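Local coordinates for protein CRISPR system Cmr subunit Cmr5 (Thermus thermophilus HB8, PDB 2ZOP) that probably forms part of the Cmr ribonucleoprotein complex, which defends the cell against mobile genetic elements in CRISPR immunity, at residues 33-38 with 45-50; 58-63 with 73-78; 13-18 with 67-72; 37-42 with 96-101. All coordinates share one frame; numbering follows the deposited sequence.

How the contacts relate
All four contacts join helices of one all-alpha chain. Contacts 1 and 4 share helix 25-42, including Val37 and Leu38, and lie on the same side of the chain's centre. Contact 1 is the most buried and is wholly apolar. Contact 4 is valine and leucine packing with an arginine at its outer edge. Both also touch the second subunit. Contacts 2 and 3 share helix 57-69 and meet where Ala67 lies against the start of helix 75-84. They are only partly buried, and lysine chains carry much of their packing. Leu78 and Leu70 pack on Val97, linking contacts 2 and 3 to contact 4.

Contact 1 of 4, residues 33-38 with 45-50; sequences LKLPVL and SQALAF
Leu38 and Ala47 mark the closest backbone approach between helices 25-42 and 44-52, with 5.2 Å between their CA atoms. The segments run nearly antiparallel, at 148°, and their axes come within 9.4 Å. The two helices follow each other through a very short connection, so they form an alpha-alpha hairpin. Ala47 sits in the middle of the interface. Its CB lies 3.8 Å from Leu38 CB and 4.0 Å from Leu35 CD1, so the small methyl rests against both leucines. Leu38 also reaches Phe50. The phenyl group extends from the next turn with its CG anti to the backbone N (chi1 175°), and the two side chains are set nearly perpendicular. Leu38 CD1 comes obliquely to the ring at its CD2 side, 3.4 Å from Phe50 CD2 and 3.9 Å from Phe50 CE2. The first distance is tight for two carbon atoms. Beyond the pair, Leu35 packs on Leu62 and Leu66 of helix 57-69. Phe50 also makes a cation-pi contact with Arg54. Leu38 and Phe50 lie against Leu91 and Leu88, respectively, of the second subunit of the homotrimer. The meeting side chains are all apolar, so the hairpin probably owes its closure here to burial and close fit. Part of the same hydrophobic surface continues into the subunit interface.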
loop_
_atom_site.group_PDB
_atom_site.type_symbol
_atom_site.label_atom_id
_atom_site.label_comp_id
_atom_site.label_asym_id
_atom_site.label_seq_id
_atom_site.Cartn_x
_atom_site.Cartn_y
_atom_site.Cartn_z
ATOM N N LEU A 33 -15.059 -13.039 3.105
ATOM C CA LEU A 33 -13.664 -13.464 3.231
ATOM C C LEU A 33 -12.700 -12.650 2.369
ATOM O O LEU A 33 -11.539 -12.490 2.714
ATOM C CB LEU A 33 -13.518 -14.954 2.885
ATOM C CG LEU A 33 -14.273 -15.950 3.777
ATOM C CD1 LEU A 33 -13.781 -17.365 3.503
ATOM C CD2 LEU A 33 -14.056 -15.601 5.232
ATOM N N LYS A 34 -13.198 -12.126 1.258
ATOM C CA LYS A 34 -12.386 -11.344 0.341
ATOM C C LYS A 34 -12.251 -9.860 0.701
ATOM O O LYS A 34 -11.204 -9.254 0.464
ATOM C CB LYS A 34 -12.960 -11.477 -1.082
ATOM C CG LYS A 34 -12.320 -10.568 -2.139
ATOM C CD LYS A 34 -10.863 -10.928 -2.389
ATOM C CE LYS A 34 -10.734 -12.244 -3.149
ATOM N NZ LYS A 34 -9.314 -12.644 -3.314
ATOM N N LEU A 35 -13.290 -9.277 1.294
ATOM C CA LEU A 35 -13.255 -7.853 1.603
ATOM C C LEU A 35 -12.059 -7.314 2.398
ATOM O O LEU A 35 -11.452 -6.318 1.998
ATOM C CB LEU A 35 -14.557 -7.418 2.274
ATOM C CG LEU A 35 -14.682 -5.901 2.454
ATOM C CD1 LEU A 35 -14.483 -5.198 1.107
ATOM C CD2 LEU A 35 -16.058 -5.565 3.053
ATOM N N PRO A 36 -11.696 -7.955 3.517
ATOM C CA PRO A 36 -10.550 -7.408 4.252
ATOM C C PRO A 36 -9.327 -7.283 3.351
ATOM O O PRO A 36 -8.608 -6.282 3.393
ATOM C CB PRO A 36 -10.349 -8.421 5.382
ATOM C CG PRO A 36 -11.759 -8.902 5.642
ATOM C CD PRO A 36 -12.264 -9.119 4.222
ATOM N N VAL A 37 -9.111 -8.304 2.528
ATOM C CA VAL A 37 -7.983 -8.332 1.606
ATOM C C VAL A 37 -8.034 -7.153 0.629
ATOM O O VAL A 37 -7.024 -6.479 0.401
ATOM C CB VAL A 37 -7.960 -9.670 0.814
ATOM C CG1 VAL A 37 -6.895 -9.639 -0.255
ATOM C CG2 VAL A 37 -7.715 -10.825 1.772
ATOM N N LEU A 38 -9.202 -6.901 0.047
ATOM C CA LEU A 38 -9.324 -5.786 -0.891
ATOM C C LEU A 38 -9.080 -4.441 -0.219
ATOM O O LEU A 38 -8.451 -3.563 -0.801
ATOM C CB LEU A 38 -10.705 -5.766 -1.542
ATOM C CG LEU A 38 -11.036 -6.952 -2.439
ATOM C CD1 LEU A 38 -12.418 -6.735 -3.037
ATOM C CD2 LEU A 38 -9.982 -7.083 -3.548
ATOM N N SER A 45 -11.702 3.016 -0.776
ATOM C CA SER A 45 -12.516 3.444 -1.901
ATOM C C SER A 45 -12.633 2.367 -2.982
ATOM O O SER A 45 -13.736 2.067 -3.459
ATOM C CB SER A 45 -11.927 4.728 -2.484
ATOM O OG SER A 45 -12.513 5.024 -3.736
ATOM N N GLN A 46 -11.504 1.775 -3.364
ATOM C CA GLN A 46 -11.511 0.733 -4.386
ATOM C C GLN A 46 -12.238 -0.520 -3.928
ATOM O O GLN A 46 -12.951 -1.152 -4.702
ATOM C CB GLN A 46 -10.088 0.356 -4.792
ATOM C CG GLN A 46 -9.399 1.362 -5.700
ATOM C CD GLN A 46 -8.257 0.733 -6.479
ATOM O OE1 GLN A 46 -8.478 0.036 -7.471
ATOM N NE2 GLN A 46 -7.029 0.964 -6.024
ATOM N N ALA A 47 -12.050 -0.896 -2.672
ATOM C CA ALA A 47 -12.718 -2.082 -2.158
ATOM C C ALA A 47 -14.236 -1.882 -2.211
ATOM O O ALA A 47 -14.970 -2.761 -2.643
ATOM C CB ALA A 47 -12.270 -2.355 -0.723
ATOM N N LEU A 48 -14.698 -0.715 -1.774
ATOM C CA LEU A 48 -16.128 -0.416 -1.760
ATOM C C LEU A 48 -16.738 -0.374 -3.156
ATOM O O LEU A 48 -17.871 -0.813 -3.364
ATOM C CB LEU A 48 -16.378 0.913 -1.040
ATOM C CG LEU A 48 -15.923 0.943 0.427
ATOM C CD1 LEU A 48 -16.231 2.303 1.051
ATOM C CD2 LEU A 48 -16.643 -0.152 1.199
ATOM N N ALA A 49 -15.985 0.147 -4.114
ATOM C CA ALA A 49 -16.468 0.244 -5.487
ATOM C C ALA A 49 -16.602 -1.143 -6.114
ATOM O O ALA A 49 -17.473 -1.368 -6.954
ATOM C CB ALA A 49 -15.516 1.116 -6.320
ATOM N N PHE A 50 -15.728 -2.060 -5.709
ATOM C CA PHE A 50 -15.765 -3.424 -6.208
ATOM C C PHE A 50 -17.055 -4.076 -5.696
ATOM O O PHE A 50 -17.797 -4.685 -6.466
ATOM C CB PHE A 50 -14.551 -4.222 -5.710
ATOM C CG PHE A 50 -14.587 -5.673 -6.098
ATOM C CD1 PHE A 50 -14.245 -6.070 -7.386
ATOM C CD2 PHE A 50 -15.008 -6.640 -5.186
ATOM C CE1 PHE A 50 -14.323 -7.409 -7.768
ATOM C CE2 PHE A 50 -15.089 -7.983 -5.553
ATOM C CZ PHE A 50 -14.745 -8.367 -6.855
#

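Contact 2 of 4, residues 58-63 with 73-78; sequences AHKALG and RDLREL. With SO4 (sulfate ion), chain G.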
loop_
_atom_site.group_PDB
_atom_site.type_symbol
_atom_site.label_atom_id
_atom_site.label_comp_id
_atom_site.label_asym_id
_atom_site.label_seq_id
_atom_site.Cartn_x
_atom_site.Cartn_y
_atom_site.Cartn_z
ATOM N N ALA A 58 -26.168 -11.487 -3.225
ATOM C CA ALA A 58 -25.488 -11.868 -1.991
ATOM C C ALA A 58 -24.158 -11.143 -1.774
ATOM O O ALA A 58 -23.765 -10.892 -0.633
ATOM C CB ALA A 58 -25.273 -13.389 -1.960
ATOM N N HIS A 59 -23.466 -10.811 -2.862
ATOM C CA HIS A 59 -22.185 -10.113 -2.769
ATOM C C HIS A 59 -22.403 -8.665 -2.320
ATOM O O HIS A 59 -21.697 -8.154 -1.444
ATOM C CB HIS A 59 -21.474 -10.141 -4.124
ATOM C CG HIS A 59 -20.915 -11.483 -4.496
ATOM N ND1 HIS A 59 -20.549 -11.801 -5.786
ATOM C CD2 HIS A 59 -20.603 -12.563 -3.742
ATOM C CE1 HIS A 59 -20.034 -13.016 -5.811
ATOM N NE2 HIS A 59 -20.053 -13.501 -4.583
ATOM N N LYS A 60 -23.395 -8.018 -2.925
ATOM C CA LYS A 60 -23.748 -6.640 -2.614
ATOM C C LYS A 60 -24.290 -6.546 -1.185
ATOM O O LYS A 60 -24.027 -5.575 -0.477
ATOM C CB LYS A 60 -24.803 -6.148 -3.612
ATOM C CG LYS A 60 -25.219 -4.692 -3.464
ATOM C CD LYS A 60 -24.038 -3.742 -3.671
ATOM C CE LYS A 60 -24.500 -2.313 -3.947
ATOM N NZ LYS A 60 -25.102 -2.180 -5.308
ATOM N N ALA A 61 -25.036 -7.567 -0.766
ATOM C CA ALA A 61 -25.623 -7.595 0.573
ATOM C C ALA A 61 -24.552 -7.468 1.658
ATOM O O ALA A 61 -24.757 -6.786 2.667
ATOM C CB ALA A 61 -26.430 -8.883 0.771
ATOM N N LEU A 62 -23.414 -8.123 1.456
ATOM C CA LEU A 62 -22.324 -8.031 2.429
ATOM C C LEU A 62 -21.986 -6.546 2.598
ATOM O O LEU A 62 -21.865 -6.040 3.720
ATOM C CB LEU A 62 -21.099 -8.817 1.926
ATOM C CG LEU A 62 -19.818 -8.931 2.779
ATOM C CD1 LEU A 62 -19.001 -7.648 2.698
ATOM C CD2 LEU A 62 -20.180 -9.248 4.223
ATOM N N GLY A 63 -21.874 -5.843 1.475
ATOM C CA GLY A 63 -21.549 -4.422 1.511
ATOM C C GLY A 63 -22.544 -3.561 2.276
ATOM O O GLY A 63 -22.156 -2.732 3.097
ATOM N N ARG A 73 -26.593 4.298 6.289
ATOM C CA ARG A 73 -27.840 3.805 5.710
ATOM C C ARG A 73 -27.618 2.555 4.855
ATOM O O ARG A 73 -28.372 1.583 4.941
ATOM C CB ARG A 73 -28.468 4.895 4.835
ATOM C CG ARG A 73 -29.827 4.537 4.261
ATOM C CD ARG A 73 -30.222 5.519 3.157
ATOM N NE ARG A 73 -29.238 5.501 2.080
ATOM C CZ ARG A 73 -28.508 6.547 1.695
ATOM N NH1 ARG A 73 -28.647 7.728 2.289
ATOM N NH2 ARG A 73 -27.610 6.396 0.728
ATOM N N ASP A 74 -26.582 2.604 4.022
ATOM C CA ASP A 74 -26.252 1.509 3.118
ATOM C C ASP A 74 -24.862 1.725 2.531
ATOM O O ASP A 74 -24.182 2.695 2.864
ATOM C CB ASP A 74 -27.280 1.433 1.980
ATOM C CG ASP A 74 -27.506 2.784 1.306
ATOM O OD1 ASP A 74 -26.529 3.537 1.127
ATOM O OD2 ASP A 74 -28.663 3.094 0.949
ATOM N N LEU A 75 -24.451 0.818 1.652
ATOM C CA LEU A 75 -23.142 0.907 1.018
ATOM C C LEU A 75 -22.924 2.256 0.333
ATOM O O LEU A 75 -21.843 2.841 0.447
ATOM C CB LEU A 75 -22.967 -0.229 -0.004
ATOM C CG LEU A 75 -21.597 -0.322 -0.688
ATOM C CD1 LEU A 75 -20.493 -0.410 0.374
ATOM C CD2 LEU A 75 -21.553 -1.545 -1.596
ATOM N N ARG A 76 -23.944 2.749 -0.380
ATOM C CA ARG A 76 -23.818 4.032 -1.069
ATOM C C ARG A 76 -23.471 5.183 -0.129
ATOM O O ARG A 76 -22.622 6.019 -0.450
ATOM C CB ARG A 76 -25.105 4.396 -1.831
ATOM C CG ARG A 76 -25.237 3.737 -3.187
ATOM C CD ARG A 76 -26.406 4.325 -3.974
ATOM N NE ARG A 76 -26.537 3.710 -5.291
ATOM C CZ ARG A 76 -26.878 2.441 -5.498
ATOM N NH1 ARG A 76 -27.133 1.635 -4.477
ATOM N NH2 ARG A 76 -26.961 1.971 -6.735
ATOM N N GLU A 77 -24.122 5.251 1.025
ATOM C CA GLU A 77 -23.806 6.352 1.931
ATOM C C GLU A 77 -22.369 6.231 2.454
ATOM O O GLU A 77 -21.640 7.220 2.524
ATOM C CB GLU A 77 -24.792 6.411 3.097
ATOM C CG GLU A 77 -24.543 7.619 3.988
ATOM C CD GLU A 77 -25.515 7.741 5.139
ATOM O OE1 GLU A 77 -25.773 6.736 5.819
ATOM O OE2 GLU A 77 -26.011 8.858 5.378
ATOM N N LEU A 78 -21.963 5.017 2.813
ATOM C CA LEU A 78 -20.599 4.785 3.302
ATOM C C LEU A 78 -19.576 5.163 2.212
ATOM O O LEU A 78 -18.577 5.834 2.482
ATOM C CB LEU A 78 -20.427 3.308 3.701
ATOM C CG LEU A 78 -18.994 2.792 3.959
ATOM C CD1 LEU A 78 -18.376 3.500 5.172
ATOM C CD2 LEU A 78 -19.026 1.275 4.189
HETATM S S SO4 G . -20.461 -10.852 -9.403
HETATM O O1 SO4 G . -19.127 -11.330 -8.993
HETATM O O2 SO4 G . -21.325 -10.654 -8.215
HETATM O O3 SO4 G . -20.315 -9.559 -10.098
HETATM O O4 SO4 G . -21.074 -11.854 -10.296
#
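The capped start of helix 75-84 packs against helix 57-69, and Leu75 is the residue that meets Gly63 and Lys60. Asp74 is the N-cap. Its OD1 accepts from Glu77 N at 3.0 Å, met nearly along the C-O axis. Arg73 NE reaches Asp74 OD2 at 2.7 Å in a salt bridge. The carboxylate oxygen lies in the guanidinium plane, but the arginine comes from above the carboxylate plane, 51° out of it. These bonds help hold the cap in place beside Leu75. Gly63 has no side chain, and the backbones come close, with CA atoms of Gly63 and Leu75 5.6 Å apart. The leucine forks at this point. Its CD1 lies 3.9 Å from Gly63 O, while its CD2 meets the lysine methylenes, 3.8 Å from Lys60 CE. Lys60 bends at chi2 and chi4, which lays its chain over that methyl. Its ammonium group is salt-bridged to Asp52, which probably eases the nearness of the like-charged Arg76. At the far end of segment 58-63, a sulfate, probably from the crystallisation liquor, is hydrogen-bonded by Gly55 N and Lys56 N. His59 ND1 also donates from the ring edge to sulfate O2 at 2.8 Å, with an angle of 157°.

Contact 3 of 4, residues 13-18 with 67-72; sequences YEKVRE and AQVLGY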
loop_
_atom_site.group_PDB
_atom_site.type_symbol
_atom_site.label_atom_id
_atom_site.label_comp_id
_atom_site.label_asym_id
_atom_site.label_seq_id
_atom_site.Cartn_x
_atom_site.Cartn_y
_atom_site.Cartn_z
ATOM N N TYR A 13 -22.233 -10.253 13.687
ATOM C CA TYR A 13 -22.655 -11.592 14.057
ATOM C C TYR A 13 -24.115 -11.770 13.650
ATOM O O TYR A 13 -24.478 -12.770 13.039
ATOM C CB TYR A 13 -22.485 -11.761 15.572
ATOM C CG TYR A 13 -23.007 -13.053 16.156
ATOM C CD1 TYR A 13 -22.826 -14.269 15.499
ATOM C CD2 TYR A 13 -23.607 -13.067 17.414
ATOM C CE1 TYR A 13 -23.224 -15.466 16.080
ATOM C CE2 TYR A 13 -24.007 -14.260 18.009
ATOM C CZ TYR A 13 -23.812 -15.456 17.336
ATOM O OH TYR A 13 -24.199 -16.637 17.928
ATOM N N GLU A 14 -24.949 -10.786 13.961
ATOM C CA GLU A 14 -26.361 -10.884 13.611
ATOM C C GLU A 14 -26.574 -10.884 12.094
ATOM O O GLU A 14 -27.386 -11.643 11.570
ATOM C CB GLU A 14 -27.153 -9.741 14.242
ATOM C CG GLU A 14 -28.639 -9.847 13.967
ATOM C CD GLU A 14 -29.453 -8.800 14.692
ATOM O OE1 GLU A 14 -29.383 -7.614 14.307
ATOM O OE2 GLU A 14 -30.163 -9.169 15.653
ATOM N N LYS A 15 -25.842 -10.033 11.386
ATOM C CA LYS A 15 -25.968 -9.974 9.932
ATOM C C LYS A 15 -25.595 -11.318 9.296
ATOM O O LYS A 15 -26.250 -11.778 8.358
ATOM C CB LYS A 15 -25.069 -8.870 9.374
ATOM C CG LYS A 15 -25.429 -7.471 9.858
ATOM C CD LYS A 15 -26.803 -7.074 9.337
ATOM C CE LYS A 15 -27.166 -5.650 9.727
ATOM N NZ LYS A 15 -28.386 -5.206 8.999
ATOM N N VAL A 16 -24.552 -11.955 9.810
ATOM C CA VAL A 16 -24.121 -13.237 9.261
ATOM C C VAL A 16 -25.097 -14.372 9.586
ATOM O O VAL A 16 -25.366 -15.229 8.735
ATOM C CB VAL A 16 -22.699 -13.609 9.758
ATOM C CG1 VAL A 16 -22.308 -14.989 9.243
ATOM C CG2 VAL A 16 -21.687 -12.573 9.259
ATOM N N ARG A 17 -25.632 -14.381 10.806
ATOM C CA ARG A 17 -26.585 -15.419 11.190
ATOM C C ARG A 17 -27.806 -15.317 10.274
ATOM O O ARG A 17 -28.417 -16.326 9.926
ATOM C CB ARG A 17 -27.011 -15.267 12.663
ATOM C CG ARG A 17 -27.789 -13.993 12.977
ATOM C CD ARG A 17 -28.119 -13.819 14.470
ATOM N NE ARG A 17 -29.207 -14.673 14.947
ATOM C CZ ARG A 17 -30.017 -14.345 15.955
ATOM N NH1 ARG A 17 -29.857 -13.184 16.580
ATOM N NH2 ARG A 17 -30.991 -15.166 16.343
ATOM N N GLU A 18 -28.149 -14.096 9.874
ATOM C CA GLU A 18 -29.290 -13.891 8.989
ATOM C C GLU A 18 -28.975 -14.348 7.556
ATOM O O GLU A 18 -29.797 -15.008 6.921
ATOM C CB GLU A 18 -29.721 -12.417 9.019
ATOM C CG GLU A 18 -30.379 -12.023 10.344
ATOM C CD GLU A 18 -30.534 -10.516 10.522
ATOM O OE1 GLU A 18 -31.115 -10.097 11.545
ATOM O OE2 GLU A 18 -30.076 -9.750 9.651
ATOM N N ALA A 67 -22.043 -1.663 5.951
ATOM C CA ALA A 67 -22.285 -0.233 6.093
ATOM C C ALA A 67 -23.303 0.033 7.208
ATOM O O ALA A 67 -23.180 1.011 7.943
ATOM C CB ALA A 67 -22.785 0.359 4.774
ATOM N N GLN A 68 -24.302 -0.837 7.346
ATOM C CA GLN A 68 -25.306 -0.626 8.384
ATOM C C GLN A 68 -24.705 -0.891 9.758
ATOM O O GLN A 68 -24.984 -0.167 10.716
ATOM C CB GLN A 68 -26.532 -1.509 8.124
ATOM C CG GLN A 68 -27.339 -1.014 6.931
ATOM C CD GLN A 68 -28.401 -1.999 6.449
ATOM O OE1 GLN A 68 -29.246 -1.648 5.630
ATOM N NE2 GLN A 68 -28.351 -3.226 6.938
ATOM N N VAL A 69 -23.863 -1.914 9.849
ATOM C CA VAL A 69 -23.202 -2.220 11.110
ATOM C C VAL A 69 -22.406 -0.995 11.559
ATOM O O VAL A 69 -22.342 -0.689 12.746
ATOM C CB VAL A 69 -22.256 -3.419 10.953
ATOM C CG1 VAL A 69 -21.296 -3.500 12.123
ATOM C CG2 VAL A 69 -23.078 -4.685 10.874
ATOM N N LEU A 70 -21.803 -0.291 10.604
ATOM C CA LEU A 70 -21.036 0.895 10.933
ATOM C C LEU A 70 -21.909 2.124 11.189
ATOM O O LEU A 70 -21.398 3.184 11.520
ATOM C CB LEU A 70 -20.015 1.193 9.837
ATOM C CG LEU A 70 -18.859 0.193 9.726
ATOM C CD1 LEU A 70 -17.899 0.650 8.640
ATOM C CD2 LEU A 70 -18.131 0.091 11.059
ATOM N N GLY A 71 -23.222 1.984 11.027
ATOM C CA GLY A 71 -24.111 3.104 11.287
ATOM C C GLY A 71 -24.552 3.925 10.089
ATOM O O GLY A 71 -25.203 4.962 10.258
ATOM N N TYR A 72 -24.203 3.480 8.885
ATOM C CA TYR A 72 -24.602 4.190 7.671
ATOM C C TYR A 72 -25.889 3.571 7.148
ATOM O O TYR A 72 -26.231 2.448 7.515
ATOM C CB TYR A 72 -23.505 4.076 6.607
ATOM C CG TYR A 72 -22.245 4.813 6.989
ATOM C CD1 TYR A 72 -22.097 6.169 6.708
ATOM C CD2 TYR A 72 -21.219 4.165 7.675
ATOM C CE1 TYR A 72 -20.952 6.865 7.105
ATOM C CE2 TYR A 72 -20.081 4.842 8.073
ATOM C CZ TYR A 72 -19.947 6.187 7.789
ATOM O OH TYR A 72 -18.807 6.853 8.181
#
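Apolar packing joins Lys15 of helix 4-19 to Val69, near the C-terminal end of helix 57-69. Lys15 CG lies 3.8 Å from Val69 CG2, and the two side chains lie alongside, running opposite ways. The backbones stay well apart, with 8.3 Å between the CA atoms of Lys15 and Val69, so the lysine chain spans the gap. Phe104 of helix 87-111 packs on both residues. Val69 also touches Trp8 and Lys11 of helix 4-19.

The polar part lies at the end of the same lysine. Lys15 bends at chi2 (-65°) and is extended beyond, which carries its NZ to the end of Gln68. The two chains cross at about a right angle. Lys15 NZ is 2.9 Å from the atom modelled as Gln68 NE2. The amide is probably turned over in the model; turned back, it may accept a hydrogen bond.

Backbone bonds close helix 57-69 just beyond. Gly71 has a positive phi of 97° and completes a Schellman motif, with Tyr72 N bonded to Ala67 O at 2.8 Å and Gly71 N to Gln68 O.

Lys15 thus serves the contact twice. Its methylenes cover a buried valine, while its charged end lies close to the Gln68 amide, whose orientation is doubtful.

Contact 4 of 4, residues 37-42 with 96-101; sequences VLVRQA and EVLAAA
Arg40 NH1 is salt-bridged to Glu102, one turn beyond Leu98 on helix 87-111, and the same nitrogen lies 3.9 Å from Leu98 CD1. This is the polar edge of an antiparallel helix pair in an all-alpha fold. The segments of helices 25-42 and 87-111 run at 149°, with axes 10.0 Å apart at their closest. The CA atoms of Val39 and Leu98 are the nearest across the pair, 6.7 Å apart.

Leu98 fills the outer part of the interface. Its CG is placed anti to the backbone N (chi1 -179°), and CD1 and CD2 then meet different parts of Arg40, which lies roughly square across the leucine. The aliphatic part of the arginine takes one branch, with Arg40 CG 4.1 Å from Leu98 CD2. A bend at chi3 (-63°) then brings the guanidinium group obliquely to the other branch. The arginine therefore covers a partly exposed leucine with its chain while its charge is paired with Glu102 on the same helix as that leucine.

Val39 and Val97 form the buried part. Val39 points toward helix 87-111 and also packs on Ala47, which ties this pair to helix 44-52. Val97 in turn touches Leu44, Leu66 and Leu70. Elsewhere on segment 37-42, Gln41 packs on Leu91 of the second subunit, and Ala42 on Leu87 of that subunit. The two methyls of Val39 divide the work: CG1 lies 4.3 Å from Leu98 CB, and CG2 lies 4.4 Å from Val97 CG1.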
loop_
_atom_site.group_PDB
_atom_site.type_symbol
_atom_site.label_atom_id
_atom_site.label_comp_id
_atom_site.label_asym_id
_atom_site.label_seq_id
_atom_site.Cartn_x
_atom_site.Cartn_y
_atom_site.Cartn_z
ATOM N N VAL A 37 -9.111 -8.304 2.528
ATOM C CA VAL A 37 -7.983 -8.332 1.606
ATOM C C VAL A 37 -8.034 -7.153 0.629
ATOM O O VAL A 37 -7.024 -6.479 0.401
ATOM C CB VAL A 37 -7.960 -9.670 0.814
ATOM C CG1 VAL A 37 -6.895 -9.639 -0.255
ATOM C CG2 VAL A 37 -7.715 -10.825 1.772
ATOM N N LEU A 38 -9.202 -6.901 0.047
ATOM C CA LEU A 38 -9.324 -5.786 -0.891
ATOM C C LEU A 38 -9.080 -4.441 -0.219
ATOM O O LEU A 38 -8.451 -3.563 -0.801
ATOM C CB LEU A 38 -10.705 -5.766 -1.542
ATOM C CG LEU A 38 -11.036 -6.952 -2.439
ATOM C CD1 LEU A 38 -12.418 -6.735 -3.037
ATOM C CD2 LEU A 38 -9.982 -7.083 -3.548
ATOM N N VAL A 39 -9.590 -4.264 0.992
ATOM C CA VAL A 39 -9.386 -2.993 1.683
ATOM C C VAL A 39 -7.890 -2.769 1.909
ATOM O O VAL A 39 -7.380 -1.681 1.654
ATOM C CB VAL A 39 -10.149 -2.946 3.044
ATOM C CG1 VAL A 39 -9.757 -1.707 3.829
ATOM C CG2 VAL A 39 -11.674 -2.920 2.784
ATOM N N ARG A 40 -7.186 -3.803 2.364
ATOM C CA ARG A 40 -5.747 -3.690 2.614
ATOM C C ARG A 40 -4.905 -3.469 1.360
ATOM O O ARG A 40 -4.044 -2.600 1.331
ATOM C CB ARG A 40 -5.218 -4.947 3.323
ATOM C CG ARG A 40 -5.526 -5.039 4.813
ATOM C CD ARG A 40 -4.656 -6.108 5.463
ATOM N NE ARG A 40 -4.929 -7.437 4.921
ATOM C CZ ARG A 40 -5.943 -8.201 5.315
ATOM N NH1 ARG A 40 -6.769 -7.765 6.258
ATOM N NH2 ARG A 40 -6.140 -9.392 4.763
ATOM N N GLN A 41 -5.161 -4.256 0.324
ATOM C CA GLN A 41 -4.377 -4.172 -0.903
ATOM C C GLN A 41 -4.814 -3.124 -1.924
ATOM O O GLN A 41 -3.976 -2.514 -2.579
ATOM C CB GLN A 41 -4.344 -5.550 -1.574
ATOM C CG GLN A 41 -4.063 -6.699 -0.609
ATOM C CD GLN A 41 -3.745 -8.015 -1.313
ATOM O OE1 GLN A 41 -4.310 -8.325 -2.361
ATOM N NE2 GLN A 41 -2.849 -8.800 -0.725
ATOM N N ALA A 42 -6.119 -2.910 -2.056
ATOM C CA ALA A 42 -6.629 -1.956 -3.039
ATOM C C ALA A 42 -7.029 -0.610 -2.444
ATOM O O ALA A 42 -7.133 0.389 -3.163
ATOM C CB ALA A 42 -7.818 -2.575 -3.784
ATOM N N GLU A 96 -11.853 1.454 10.618
ATOM C CA GLU A 96 -13.172 1.026 11.084
ATOM C C GLU A 96 -13.808 -0.007 10.158
ATOM O O GLU A 96 -14.295 -1.040 10.605
ATOM C CB GLU A 96 -14.078 2.256 11.229
ATOM C CG GLU A 96 -13.628 3.176 12.356
ATOM C CD GLU A 96 -14.361 4.506 12.389
ATOM O OE1 GLU A 96 -14.177 5.263 13.370
ATOM O OE2 GLU A 96 -15.110 4.804 11.439
ATOM N N VAL A 97 -13.795 0.267 8.863
ATOM C CA VAL A 97 -14.360 -0.660 7.893
ATOM C C VAL A 97 -13.578 -1.978 7.935
ATOM O O VAL A 97 -14.169 -3.059 7.938
ATOM C CB VAL A 97 -14.333 -0.036 6.476
ATOM C CG1 VAL A 97 -14.697 -1.063 5.423
ATOM C CG2 VAL A 97 -15.316 1.132 6.426
ATOM N N LEU A 98 -12.252 -1.893 7.999
ATOM C CA LEU A 98 -11.428 -3.104 8.052
ATOM C C LEU A 98 -11.758 -3.924 9.308
ATOM O O LEU A 98 -11.872 -5.149 9.243
ATOM C CB LEU A 98 -9.935 -2.742 8.033
ATOM C CG LEU A 98 -8.928 -3.901 8.055
ATOM C CD1 LEU A 98 -9.207 -4.826 6.886
ATOM C CD2 LEU A 98 -7.497 -3.368 7.976
ATOM N N ALA A 99 -11.926 -3.258 10.447
ATOM C CA ALA A 99 -12.258 -3.976 11.686
ATOM C C ALA A 99 -13.629 -4.656 11.587
ATOM O O ALA A 99 -13.781 -5.808 11.991
ATOM C CB ALA A 99 -12.243 -3.023 12.874
ATOM N N ALA A 100 -14.626 -3.938 11.064
ATOM C CA ALA A 100 -15.969 -4.501 10.903
ATOM C C ALA A 100 -15.911 -5.661 9.904
ATOM O O ALA A 100 -16.497 -6.719 10.126
ATOM C CB ALA A 100 -16.944 -3.416 10.412
ATOM N N ALA A 101 -15.179 -5.464 8.811
ATOM C CA ALA A 101 -15.032 -6.488 7.785
ATOM C C ALA A 101 -14.429 -7.777 8.361
ATOM O O ALA A 101 -14.900 -8.884 8.070
ATOM C CB ALA A 101 -14.158 -5.961 6.652
#